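Local coordinates for protein 1,4-dihydroxy-2-naphthoyl-CoA hydrolase (Prochlorococcus marinus, PDB 2HX5) that probably hydrolyses 1,4-dihydroxy-2-naphthoyl-CoA to 1,4-dihydroxy-2-naphthoate and CoA, a step in making phylloquinone (vitamin K1), at residues G23-W33 with C72-H81. Residues are numbered along the deposited sequence; the frame is centred on the assembly and turned at random.
Sequences GVMHFHQLFRW and CQADFRRPIH
Met25 N donates a hydrogen bond to Ile80 O at 2.8 Å, fairly straight at 157°. It ties the loop ahead of the central helix to the loop that follows strand 65-76. The fold is a hotdog, with helix 29-45 packed against an antiparallel sheet.

Beside this bond, the side chains of Met25, a selenomethionine, and Ile80 run side by side in the same direction. With chi1 at -179° Met25 CG points opposite the backbone N, and a bend at chi3 brings CE to the edge of the Phe76 ring, 3.7 Å from Phe76 CE2. Leu30 meets Phe76 from the opposite direction. Leu30 CD2 sits 3.9 Å from Ala74 CB and touches Phe76 CE2 as well. Phe27 CB adds contact at Phe76 CZ. Trp33 and Ile80 slide past each other, with Ile80 CG2 at the edge of the indole, near CH2.

Earlier in the strand, Phe31 CZ comes within 3.7 Å of Ala74 CB. Cys72 SG approaches the Phe31 ring obliquely, 4.4 Å from the ring centroid. Phe31 also stacks on Phe31 of the second subunit, and residues 72-75 pair with a strand of that subunit, so the sheet continues across the interface. Cutting Phe31 back to an alanine is likely to open a gap between helix and strand, leave Cys72 SG without this ring beside it and remove the stack across the interface.

At the other end, Val24 lies close to Asp20, the predicted active-site residue. Val24 CG1 stands 3.5 Å from His81 NE2, while Gly23 O meets the imidazole edge 3.3 Å from His81 CD2.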
ATOM      1  N   GLY A  23      14.169   8.491   3.367  1.00 20.93           N
ATOM      2  CA  GLY A  23      13.861   9.268   4.578  1.00 20.23           C
ATOM      3  C   GLY A  23      12.733  10.268   4.392  1.00 22.00           C
ATOM      4  O   GLY A  23      12.596  11.191   5.202  1.00 23.84           O
ATOM      5  N   VAL A  24      11.906  10.107   3.347  1.00 18.32           N
ATOM      6  CA  VAL A  24      10.839  11.025   2.975  1.00 17.58           C
ATOM      7  C   VAL A  24       9.648  10.230   2.404  1.00 17.56           C
ATOM      8  O   VAL A  24       9.777   9.037   2.137  1.00 16.29           O
ATOM      9  CB  VAL A  24      11.281  12.035   1.910  1.00 18.38           C
ATOM     10  CG1 VAL A  24      12.299  13.044   2.504  1.00 21.07           C
ATOM     11  CG2 VAL A  24      11.806  11.321   0.717  1.00 22.18           C
HETATM   12  N   MSE A  25       8.504  10.873   2.226  1.00 16.33           N
HETATM   13  CA  MSE A  25       7.293  10.231   1.722  1.00 15.49           C
HETATM   14  C   MSE A  25       7.587   9.530   0.409  1.00 16.74           C
HETATM   15  O   MSE A  25       8.235  10.131  -0.462  1.00 18.04           O
HETATM   16  CB  MSE A  25       6.208  11.271   1.518  1.00 16.72           C
HETATM   17  CG  MSE A  25       4.898  10.717   1.029  1.00 18.20           C
HETATM   18 SE   MSE A  25       3.808  12.113   0.156  0.75 20.30          SE
HETATM   19  CE  MSE A  25       4.908  12.456  -1.424  1.00 21.67           C
ATOM     20  N   HIS A  26       7.121   8.296   0.251  1.00 13.67           N
ATOM     21  CA  HIS A  26       7.209   7.645  -1.020  1.00 15.27           C
ATOM     22  C   HIS A  26       6.131   8.203  -1.953  1.00 14.76           C
ATOM     23  O   HIS A  26       4.975   8.380  -1.599  1.00 15.27           O
ATOM     24  CB  HIS A  26       7.045   6.169  -0.850  1.00 16.47           C
ATOM     25  CG  HIS A  26       7.417   5.405  -2.068  1.00 17.86           C
ATOM     26  ND1 HIS A  26       8.680   5.401  -2.596  1.00 19.19           N
ATOM     27  CD2 HIS A  26       6.656   4.678  -2.912  1.00 17.65           C
ATOM     28  CE1 HIS A  26       8.677   4.674  -3.717  1.00 17.42           C
ATOM     29  NE2 HIS A  26       7.467   4.240  -3.934  1.00 19.10           N
ATOM     30  N   PHE A  27       6.530   8.541  -3.180  1.00 14.76           N
ATOM     31  CA  PHE A  27       5.753   9.450  -4.023  1.00 14.22           C
ATOM     32  C   PHE A  27       4.296   9.094  -4.191  1.00 14.89           C
ATOM     33  O   PHE A  27       3.438   9.960  -4.099  1.00 15.51           O
ATOM     34  CB  PHE A  27       6.425   9.667  -5.431  1.00 13.80           C
ATOM     35  CG  PHE A  27       6.264   8.529  -6.385  1.00 13.79           C
ATOM     36  CD1 PHE A  27       6.788   7.263  -6.169  1.00 14.74           C
ATOM     37  CD2 PHE A  27       5.488   8.714  -7.502  1.00 13.53           C
ATOM     38  CE1 PHE A  27       6.558   6.242  -7.057  1.00 15.53           C
ATOM     39  CE2 PHE A  27       5.281   7.695  -8.389  1.00 14.60           C
ATOM     40  CZ  PHE A  27       5.797   6.465  -8.176  1.00 16.05           C
ATOM     41  N   HIS A  28       3.992   7.822  -4.441  1.00 14.66           N
ATOM     42  CA  HIS A  28       2.619   7.484  -4.794  1.00 15.54           C
ATOM     43  C   HIS A  28       1.652   7.573  -3.627  1.00 16.36           C
ATOM     44  O   HIS A  28       0.445   7.606  -3.853  1.00 15.81           O
ATOM     45  CB  HIS A  28       2.516   6.118  -5.511  1.00 18.27           C
ATOM     46  CG  HIS A  28       3.025   4.959  -4.738  1.00 20.65           C
ATOM     47  ND1 HIS A  28       2.332   4.450  -3.665  1.00 25.54           N
ATOM     48  CD2 HIS A  28       4.064   4.122  -4.956  1.00 19.53           C
ATOM     49  CE1 HIS A  28       2.981   3.398  -3.195  1.00 25.06           C
ATOM     50  NE2 HIS A  28       4.007   3.157  -3.983  1.00 24.87           N
ATOM     51  N   GLN A  29       2.148   7.636  -2.409  1.00 15.98           N
ATOM     52  CA  GLN A  29       1.272   7.790  -1.247  1.00 14.55           C
ATOM     53  C   GLN A  29       0.439   9.043  -1.336  1.00 13.66           C
ATOM     54  O   GLN A  29      -0.659   9.154  -0.808  1.00 15.18           O
ATOM     55  CB  GLN A  29       2.090   7.865   0.051  1.00 17.28           C
ATOM     56  CG  GLN A  29       2.794   6.582   0.383  1.00 18.13           C
ATOM     57  CD  GLN A  29       1.874   5.563   0.974  1.00 22.05           C
ATOM     58  OE1 GLN A  29       0.704   5.835   1.240  1.00 27.64           O
ATOM     59  NE2 GLN A  29       2.397   4.395   1.225  1.00 23.03           N
ATOM     60  N   LEU A  30       1.010  10.049  -2.016  1.00 13.95           N
ATOM     61  CA  LEU A  30       0.264  11.318  -2.166  1.00 14.69           C
ATOM     62  C   LEU A  30      -1.118  11.080  -2.762  1.00 14.41           C
ATOM     63  O   LEU A  30      -2.071  11.731  -2.398  1.00 15.06           O
ATOM     64  CB  LEU A  30       1.014  12.335  -3.030  1.00 15.83           C
ATOM     65  CG  LEU A  30       0.556  13.797  -2.829  1.00 15.54           C
ATOM     66  CD1 LEU A  30       1.149  14.410  -1.597  1.00 14.87           C
ATOM     67  CD2 LEU A  30       0.888  14.663  -4.103  1.00 17.41           C
ATOM     68  N   PHE A  31      -1.177  10.194  -3.744  1.00 15.19           N
ATOM     69  CA  PHE A  31      -2.464   9.934  -4.414  1.00 15.44           C
ATOM     70  C   PHE A  31      -3.464   9.259  -3.549  1.00 15.84           C
ATOM     71  O   PHE A  31      -4.666   9.518  -3.624  1.00 14.66           O
ATOM     72  CB  PHE A  31      -2.195   9.132  -5.696  1.00 13.67           C
ATOM     73  CG  PHE A  31      -1.476   9.896  -6.766  1.00 14.05           C
ATOM     74  CD1 PHE A  31      -2.106  10.940  -7.446  1.00 15.56           C
ATOM     75  CD2 PHE A  31      -0.185   9.573  -7.075  1.00 20.62           C
ATOM     76  CE1 PHE A  31      -1.449  11.655  -8.401  1.00 16.87           C
ATOM     77  CE2 PHE A  31       0.492  10.299  -8.034  1.00 23.34           C
ATOM     78  CZ  PHE A  31      -0.172  11.321  -8.718  1.00 19.14           C
ATOM     79  N   ARG A  32      -2.982   8.325  -2.723  1.00 15.56           N
ATOM     80  CA  ARG A  32      -3.860   7.724  -1.717  1.00 15.81           C
ATOM     81  C   ARG A  32      -4.434   8.791  -0.772  1.00 14.38           C
ATOM     82  O   ARG A  32      -5.617   8.850  -0.434  1.00 16.21           O
ATOM     83  CB  ARG A  32      -3.137   6.643  -0.871  1.00 18.54           C
ATOM     84  CG  ARG A  32      -4.041   6.127   0.247  1.00 17.70           C
ATOM     85  CD  ARG A  32      -3.348   4.938   0.903  1.00 18.33           C
ATOM     86  NE  ARG A  32      -2.175   5.340   1.684  1.00 19.51           N
ATOM     87  CZ  ARG A  32      -2.197   5.811   2.921  1.00 18.23           C
ATOM     88  NH1 ARG A  32      -3.304   6.024   3.609  1.00 19.64           N
ATOM     89  NH2 ARG A  32      -1.059   6.112   3.506  1.00 20.40           N
ATOM     90  N   TRP A  33      -3.559   9.680  -0.329  1.00 14.42           N
ATOM     91  CA  TRP A  33      -4.013  10.765   0.549  1.00 13.88           C
ATOM     92  C   TRP A  33      -5.068  11.645  -0.126  1.00 12.89           C
ATOM     93  O   TRP A  33      -6.028  12.130   0.498  1.00 15.45           O
ATOM     94  CB  TRP A  33      -2.863  11.653   1.010  1.00 14.03           C
ATOM     95  CG  TRP A  33      -1.790  10.925   1.815  1.00 13.79           C
ATOM     96  CD1 TRP A  33      -1.818   9.667   2.297  1.00 17.49           C
ATOM     97  CD2 TRP A  33      -0.505  11.430   2.103  1.00 14.76           C
ATOM     98  NE1 TRP A  33      -0.635   9.372   2.933  1.00 18.50           N
ATOM     99  CE2 TRP A  33       0.200  10.438   2.824  1.00 18.86           C
ATOM    100  CE3 TRP A  33       0.123  12.652   1.838  1.00 16.69           C
ATOM    101  CZ2 TRP A  33       1.516  10.625   3.261  1.00 18.14           C
ATOM    102  CZ3 TRP A  33       1.403  12.832   2.291  1.00 15.61           C
ATOM    103  CH2 TRP A  33       2.088  11.826   2.997  1.00 16.56           C
ATOM    104  N   CYS A  72      -4.730  11.435 -13.575  1.00 13.96           N
ATOM    105  CA  CYS A  72      -4.257  12.119 -12.394  1.00 13.27           C
ATOM    106  C   CYS A  72      -2.808  12.494 -12.537  1.00 13.62           C
ATOM    107  O   CYS A  72      -2.093  11.972 -13.423  1.00 13.07           O
ATOM    108  CB  CYS A  72      -4.410  11.301 -11.129  1.00 14.41           C
ATOM    109  SG  CYS A  72      -3.463   9.714 -11.120  1.00 18.05           S
ATOM    110  N   GLN A  73      -2.388  13.489 -11.773  1.00 14.40           N
ATOM    111  CA  GLN A  73      -1.038  13.997 -11.831  1.00 13.47           C
ATOM    112  C   GLN A  73      -0.691  14.684 -10.519  1.00 14.55           C
ATOM    113  O   GLN A  73      -1.543  15.072  -9.740  1.00 13.87           O
ATOM    114  CB  GLN A  73      -0.859  14.974 -12.989  1.00 14.21           C
ATOM    115  CG  GLN A  73      -1.767  16.187 -12.967  1.00 14.98           C
ATOM    116  CD  GLN A  73      -1.452  17.093 -14.109  1.00 15.22           C
ATOM    117  OE1 GLN A  73      -2.070  16.978 -15.205  1.00 20.26           O
ATOM    118  NE2 GLN A  73      -0.473  17.966 -13.929  1.00 14.12           N
ATOM    119  N   ALA A  74       0.600  14.835 -10.313  1.00 13.90           N
ATOM    120  CA  ALA A  74       1.120  15.524  -9.131  1.00 15.45           C
ATOM    121  C   ALA A  74       2.433  16.166  -9.399  1.00 13.96           C
ATOM    122  O   ALA A  74       3.239  15.642 -10.213  1.00 14.16           O
ATOM    123  CB  ALA A  74       1.258  14.617  -7.950  1.00 17.03           C
ATOM    124  N   ASP A  75       2.688  17.287  -8.715  1.00 14.86           N
ATOM    125  CA  ASP A  75       4.022  17.921  -8.684  1.00 14.14           C
ATOM    126  C   ASP A  75       4.485  17.859  -7.214  1.00 14.61           C
ATOM    127  O   ASP A  75       3.710  18.183  -6.308  1.00 15.15           O
ATOM    128  CB  ASP A  75       3.956  19.383  -9.095  1.00 15.39           C
ATOM    129  CG  ASP A  75       3.640  19.656 -10.539  1.00 23.84           C
ATOM    130  OD1 ASP A  75       3.338  18.804 -11.354  1.00 21.88           O
ATOM    131  OD2 ASP A  75       3.613  20.885 -10.850  1.00 29.87           O
ATOM    132  N   PHE A  76       5.741  17.493  -7.009  1.00 14.34           N
ATOM    133  CA  PHE A  76       6.334  17.367  -5.688  1.00 14.23           C
ATOM    134  C   PHE A  76       7.373  18.466  -5.582  1.00 16.34           C
ATOM    135  O   PHE A  76       8.347  18.462  -6.314  1.00 16.59           O
ATOM    136  CB  PHE A  76       6.927  15.965  -5.528  1.00 13.83           C
ATOM    137  CG  PHE A  76       5.967  14.858  -5.751  1.00 14.20           C
ATOM    138  CD1 PHE A  76       5.758  14.358  -7.039  1.00 13.65           C
ATOM    139  CD2 PHE A  76       5.249  14.264  -4.720  1.00 16.46           C
ATOM    140  CE1 PHE A  76       4.904  13.365  -7.303  1.00 17.19           C
ATOM    141  CE2 PHE A  76       4.394  13.205  -4.998  1.00 16.42           C
ATOM    142  CZ  PHE A  76       4.182  12.798  -6.281  1.00 17.42           C
ATOM    143  N   ARG A  77       7.172  19.387  -4.649  1.00 15.03           N
ATOM    144  CA  ARG A  77       7.946  20.621  -4.609  1.00 17.56           C
ATOM    145  C   ARG A  77       8.902  20.631  -3.449  1.00 16.78           C
ATOM    146  O   ARG A  77      10.047  21.103  -3.599  1.00 20.54           O
ATOM    147  CB  ARG A  77       7.016  21.847  -4.501  1.00 19.75           C
ATOM    148  CG  ARG A  77       5.828  21.892  -5.507  1.00 27.02           C
ATOM    149  CD  ARG A  77       6.224  21.934  -6.997  1.00 37.88           C
ATOM    150  NE  ARG A  77       6.795  23.233  -7.352  1.00 45.70           N
ATOM    151  CZ  ARG A  77       7.975  23.429  -7.937  1.00 48.21           C
ATOM    152  NH1 ARG A  77       8.754  22.403  -8.287  1.00 54.56           N
ATOM    153  NH2 ARG A  77       8.377  24.668  -8.189  1.00 42.98           N
ATOM    154  N   ARG A  78       8.470  20.140  -2.284  1.00 17.21           N
ATOM    155  CA  ARG A  78       9.340  20.079  -1.077  1.00 18.64           C
ATOM    156  C   ARG A  78       9.216  18.737  -0.417  1.00 20.26           C
ATOM    157  O   ARG A  78       8.155  18.149  -0.439  1.00 20.13           O
ATOM    158  CB  ARG A  78       8.904  21.165  -0.093  1.00 19.04           C
ATOM    159  CG  ARG A  78       9.088  22.563  -0.635  1.00 23.08           C
ATOM    160  CD  ARG A  78       8.452  23.625   0.201  1.00 33.29           C
ATOM    161  NE  ARG A  78       9.349  24.764   0.290  1.00 55.23           N
ATOM    162  CZ  ARG A  78      10.187  24.988   1.301  1.00 58.10           C
ATOM    163  NH1 ARG A  78      10.234  24.168   2.358  1.00 64.53           N
ATOM    164  NH2 ARG A  78      10.976  26.060   1.266  1.00 66.82           N
ATOM    165  N   PRO A  79      10.303  18.247   0.187  1.00 19.71           N
ATOM    166  CA  PRO A  79      10.229  16.940   0.843  1.00 22.69           C
ATOM    167  C   PRO A  79       9.221  16.908   1.997  1.00 19.49           C
ATOM    168  O   PRO A  79       9.046  17.893   2.738  1.00 20.24           O
ATOM    169  CB  PRO A  79      11.643  16.707   1.373  1.00 25.03           C
ATOM    170  CG  PRO A  79      12.309  17.988   1.290  1.00 22.99           C
ATOM    171  CD  PRO A  79      11.634  18.849   0.284  1.00 20.10           C
ATOM    172  N   ILE A  80       8.586  15.745   2.150  1.00 18.99           N
ATOM    173  CA  ILE A  80       7.560  15.534   3.143  1.00 18.87           C
ATOM    174  C   ILE A  80       8.039  14.422   4.034  1.00 19.26           C
ATOM    175  O   ILE A  80       8.525  13.393   3.528  1.00 19.25           O
ATOM    176  CB  ILE A  80       6.211  15.144   2.457  1.00 16.18           C
ATOM    177  CG1 ILE A  80       5.652  16.360   1.686  1.00 17.62           C
ATOM    178  CG2 ILE A  80       5.131  14.588   3.484  1.00 18.81           C
ATOM    179  CD1 ILE A  80       4.490  16.049   0.731  1.00 21.12           C
ATOM    180  N   HIS A  81       7.958  14.637   5.340  1.00 18.33           N
ATOM    181  CA  HIS A  81       8.583  13.771   6.354  1.00 18.31           C
ATOM    182  C   HIS A  81       7.630  13.130   7.334  1.00 19.08           C
ATOM    183  O   HIS A  81       6.567  13.654   7.592  1.00 18.37           O
ATOM    184  CB  HIS A  81       9.569  14.628   7.182  1.00 19.24           C
ATOM    185  CG  HIS A  81      10.791  14.994   6.428  1.00 20.49           C
ATOM    186  ND1 HIS A  81      11.008  16.261   5.922  1.00 27.72           N
ATOM    187  CD2 HIS A  81      11.865  14.252   6.074  1.00 22.94           C
ATOM    188  CE1 HIS A  81      12.166  16.277   5.281  1.00 26.63           C
ATOM    189  NE2 HIS A  81      12.691  15.066   5.330  1.00 29.15           N
TER